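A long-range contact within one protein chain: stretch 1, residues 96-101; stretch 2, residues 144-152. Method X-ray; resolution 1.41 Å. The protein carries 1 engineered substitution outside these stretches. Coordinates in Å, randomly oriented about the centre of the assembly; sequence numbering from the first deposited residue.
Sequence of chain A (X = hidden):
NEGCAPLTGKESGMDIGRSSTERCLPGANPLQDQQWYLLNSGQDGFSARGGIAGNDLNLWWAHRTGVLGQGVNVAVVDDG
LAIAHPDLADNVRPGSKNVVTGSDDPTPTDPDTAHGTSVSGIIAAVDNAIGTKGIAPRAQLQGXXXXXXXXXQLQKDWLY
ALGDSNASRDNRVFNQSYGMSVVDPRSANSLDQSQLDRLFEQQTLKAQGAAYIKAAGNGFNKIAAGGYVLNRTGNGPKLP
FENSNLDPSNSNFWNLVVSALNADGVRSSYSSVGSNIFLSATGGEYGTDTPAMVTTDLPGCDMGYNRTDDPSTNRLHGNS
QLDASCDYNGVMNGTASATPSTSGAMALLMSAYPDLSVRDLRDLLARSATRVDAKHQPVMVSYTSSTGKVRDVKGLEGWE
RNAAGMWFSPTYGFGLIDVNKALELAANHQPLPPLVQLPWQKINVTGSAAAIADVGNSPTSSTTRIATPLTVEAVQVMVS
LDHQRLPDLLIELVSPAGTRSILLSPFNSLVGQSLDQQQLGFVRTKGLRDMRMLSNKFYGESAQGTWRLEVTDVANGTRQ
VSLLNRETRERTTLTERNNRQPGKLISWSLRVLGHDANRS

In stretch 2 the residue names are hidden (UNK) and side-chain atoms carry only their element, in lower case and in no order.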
# COMPACT_ATOMS: atom_id res chain seq x y z
N SER A 96 -19.73 -8.61 -8.11
CA SER A 96 -18.45 -9.32 -8.01
C SER A 96 -18.12 -10.01 -9.32
O SER A 96 -19.02 -10.40 -10.08
CB SER A 96 -18.50 -10.38 -6.92
OG SER A 96 -18.68 -9.82 -5.63
N LYS A 97 -16.82 -10.19 -9.58
CA LYS A 97 -16.37 -10.92 -10.76
C LYS A 97 -15.21 -11.84 -10.43
O LYS A 97 -14.23 -11.46 -9.76
CB LYS A 97 -15.99 -9.97 -11.91
CG LYS A 97 -15.70 -10.71 -13.21
CD LYS A 97 -15.49 -9.79 -14.40
CE LYS A 97 -15.10 -10.61 -15.62
NZ LYS A 97 -14.93 -9.73 -16.81
N ASN A 98 -15.33 -13.07 -10.91
CA ASN A 98 -14.23 -14.00 -10.94
C ASN A 98 -13.49 -13.77 -12.25
O ASN A 98 -14.00 -14.09 -13.33
CB ASN A 98 -14.76 -15.43 -10.85
CG ASN A 98 -13.66 -16.43 -10.61
OD1 ASN A 98 -12.60 -16.35 -11.22
ND2 ASN A 98 -13.91 -17.38 -9.72
N VAL A 99 -12.31 -13.18 -12.17
CA VAL A 99 -11.59 -12.82 -13.39
C VAL A 99 -10.89 -14.02 -14.04
O VAL A 99 -10.44 -13.94 -15.18
CB VAL A 99 -10.60 -11.64 -13.18
CG1 VAL A 99 -11.33 -10.41 -12.65
CG2 VAL A 99 -9.45 -12.03 -12.25
N VAL A 100 -10.81 -15.13 -13.30
CA VAL A 100 -10.25 -16.37 -13.84
C VAL A 100 -11.29 -17.11 -14.69
O VAL A 100 -11.01 -17.47 -15.83
CB VAL A 100 -9.68 -17.27 -12.71
CG1 VAL A 100 -9.12 -18.57 -13.30
CG2 VAL A 100 -8.61 -16.53 -11.92
N THR A 101 -12.50 -17.29 -14.15
CA THR A 101 -13.54 -18.08 -14.82
C THR A 101 -14.54 -17.22 -15.61
O THR A 101 -15.27 -17.73 -16.47
CB THR A 101 -14.35 -18.92 -13.81
OG1 THR A 101 -15.06 -18.06 -12.92
CG2 THR A 101 -13.43 -19.84 -13.00
N UNK A 144 -13.34 -9.05 -6.16
CA UNK A 144 -12.72 -9.21 -7.47
C UNK A 144 -11.40 -9.93 -7.21
O UNK A 144 -10.52 -9.38 -6.55
c UNK A 144 -15.78 -6.59 -9.54
c UNK A 144 -14.59 -7.30 -9.37
c UNK A 144 -14.11 -6.09 -7.37
c UNK A 144 -15.29 -5.38 -7.53
c UNK A 144 -13.75 -7.06 -8.30
c UNK A 144 -16.13 -5.63 -8.60
c UNK A 144 -12.49 -7.84 -8.12
N UNK A 145 -11.29 -11.16 -7.70
CA UNK A 145 -10.19 -12.04 -7.33
C UNK A 145 -8.92 -11.86 -8.17
O UNK A 145 -8.36 -12.83 -8.70
o UNK A 145 -11.35 -13.28 -9.58
n UNK A 145 -11.04 -15.37 -8.81
c UNK A 145 -10.65 -13.51 -7.30
c UNK A 145 -11.04 -14.05 -8.67
N UNK A 146 -8.46 -10.61 -8.26
CA UNK A 146 -7.27 -10.27 -9.02
C UNK A 146 -6.03 -11.06 -8.62
O UNK A 146 -5.14 -11.27 -9.44
c UNK A 146 -9.02 -8.05 -10.23
c UNK A 146 -6.72 -8.06 -11.27
c UNK A 146 -6.97 -8.77 -8.87
c UNK A 146 -7.52 -7.86 -9.98
N UNK A 147 -5.97 -11.47 -7.35
CA UNK A 147 -4.78 -12.12 -6.78
C UNK A 147 -4.89 -13.64 -6.71
O UNK A 147 -4.04 -14.29 -6.12
c UNK A 147 -4.46 -11.55 -5.39
c UNK A 147 -3.37 -9.42 -6.15
c UNK A 147 -4.13 -9.66 -3.78
c UNK A 147 -4.40 -10.03 -5.23
N UNK A 148 -5.95 -14.19 -7.31
CA UNK A 148 -6.04 -15.66 -7.44
C UNK A 148 -4.76 -16.16 -8.11
O UNK A 148 -4.22 -15.50 -9.00
o UNK A 148 -6.80 -18.24 -9.15
o UNK A 148 -8.36 -18.06 -7.63
c UNK A 148 -7.48 -17.55 -8.36
c UNK A 148 -7.27 -16.05 -8.28
N UNK A 149 -4.28 -17.33 -7.67
CA UNK A 149 -3.05 -17.91 -8.23
C UNK A 149 -3.09 -18.01 -9.76
O UNK A 149 -2.05 -17.92 -10.42
o UNK A 149 -2.15 -18.18 -5.58
c UNK A 149 -2.76 -19.30 -7.64
c UNK A 149 -2.33 -19.27 -6.16
o UNK A 149 -2.17 -20.38 -5.57
N UNK A 150 -4.28 -18.20 -10.33
CA UNK A 150 -4.44 -18.35 -11.78
C UNK A 150 -4.82 -17.07 -12.51
O UNK A 150 -5.08 -17.09 -13.71
n UNK A 150 -5.83 -21.77 -11.64
o UNK A 150 -3.71 -21.03 -11.65
c UNK A 150 -4.92 -20.82 -11.78
c UNK A 150 -5.45 -19.44 -12.10
N UNK A 151 -4.87 -15.96 -11.78
CA UNK A 151 -5.05 -14.65 -12.40
C UNK A 151 -3.71 -14.12 -12.88
O UNK A 151 -2.72 -14.12 -12.14
c UNK A 151 -5.67 -13.69 -11.41
o UNK A 151 -5.59 -12.36 -11.91
N UNK A 152 -3.67 -13.66 -14.13
CA UNK A 152 -2.48 -13.04 -14.70
C UNK A 152 -2.35 -11.55 -14.36
O UNK A 152 -1.43 -10.88 -14.84
c UNK A 152 -2.43 -13.25 -16.22
n UNK A 152 -0.35 -15.83 -15.28
c UNK A 152 -1.93 -14.62 -16.63
c UNK A 152 -0.50 -14.87 -16.17
o UNK A 152 0.44 -14.19 -16.58

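Position 144 carries seven side-chain carbons, one leading into a six-membered ring, with no heteroatom. One ring carbon lies 4.1 Å from CA of Ser-96, and another lies 3.9 Å from CB of Lys-97. A six-carbon ring without a hydroxyl identifies Phe-144. Its backbone is bridged to that of Lys-97, CA to CA 5.2 Å, and its CA approaches O of Lys-97 at 3.5 Å with an angle of 164° at the hydrogen, a CA-H...O contact.

Position 145 has two carbons, the second bearing one oxygen and one nitrogen: a short amide, hence Asn-145. The element labels also fix the amide's orientation. Its OD1 accepts from N of Val-99 at 2.8 Å (158°), while its ND2 donates to OD1 of Asn-98 at 3.0 Å (157°). OD1 also sits 3.4 Å from O of Lys-97, but both are acceptors and no bond forms.

Position 146 shows four carbons forked at the second, which gives Leu-146; a terminal carbon, CD2, meets CG1 of Val-99 at 4.1 Å. Position 147 has the same forked pattern and is Leu-147, but its CA-to-CB bond points away and its side chain makes no contact with stretch 1.

Position 148 has two carbons, the second with two oxygens, so a carboxylate: Asp-148. Its OD1 lies 3.7 Å from CG2 of Val-100 and accepts from N of residue 150 at 2.8 Å. Position 149 has the same composition, giving Asp-149, with CA-to-CB pointing away and no contact across.

Position 150 repeats the short amide pattern and is Asn-150; its CB is 4.0 Å from CG1 of Val-100. Position 151 has one carbon and one oxygen, hence Ser-151. Its CB lies 4.1 Å from CG2 of Val-100, and its OG, 3.9 Å from CG2 of Val-99, donates to O of Leu-146 at 2.7 Å. Position 152 has three carbons, the third bearing oxygen and nitrogen, which makes it Gln-152; it does not touch stretch 1.

The contact combines one backbone bridge with an amide clamp. Both polar bonds across the stretches use the side chain of Asn-145, which serves as donor and acceptor at once. OD1 of Asn-98 also receives N of Thr-101 at 3.1 Å and, weakly, N of Val-100 at 3.0 Å, so the same oxygen ties the local fold of stretch 1 to Asn-145. Two type I turns, Asn-145 to Asp-148 and Asp-148 to Ser-151, bring Ser-151 back to the valines. Altogether 425 Å² is buried, summed over both sides.

Stretch 2 (144-152) FNLLDDNSQ
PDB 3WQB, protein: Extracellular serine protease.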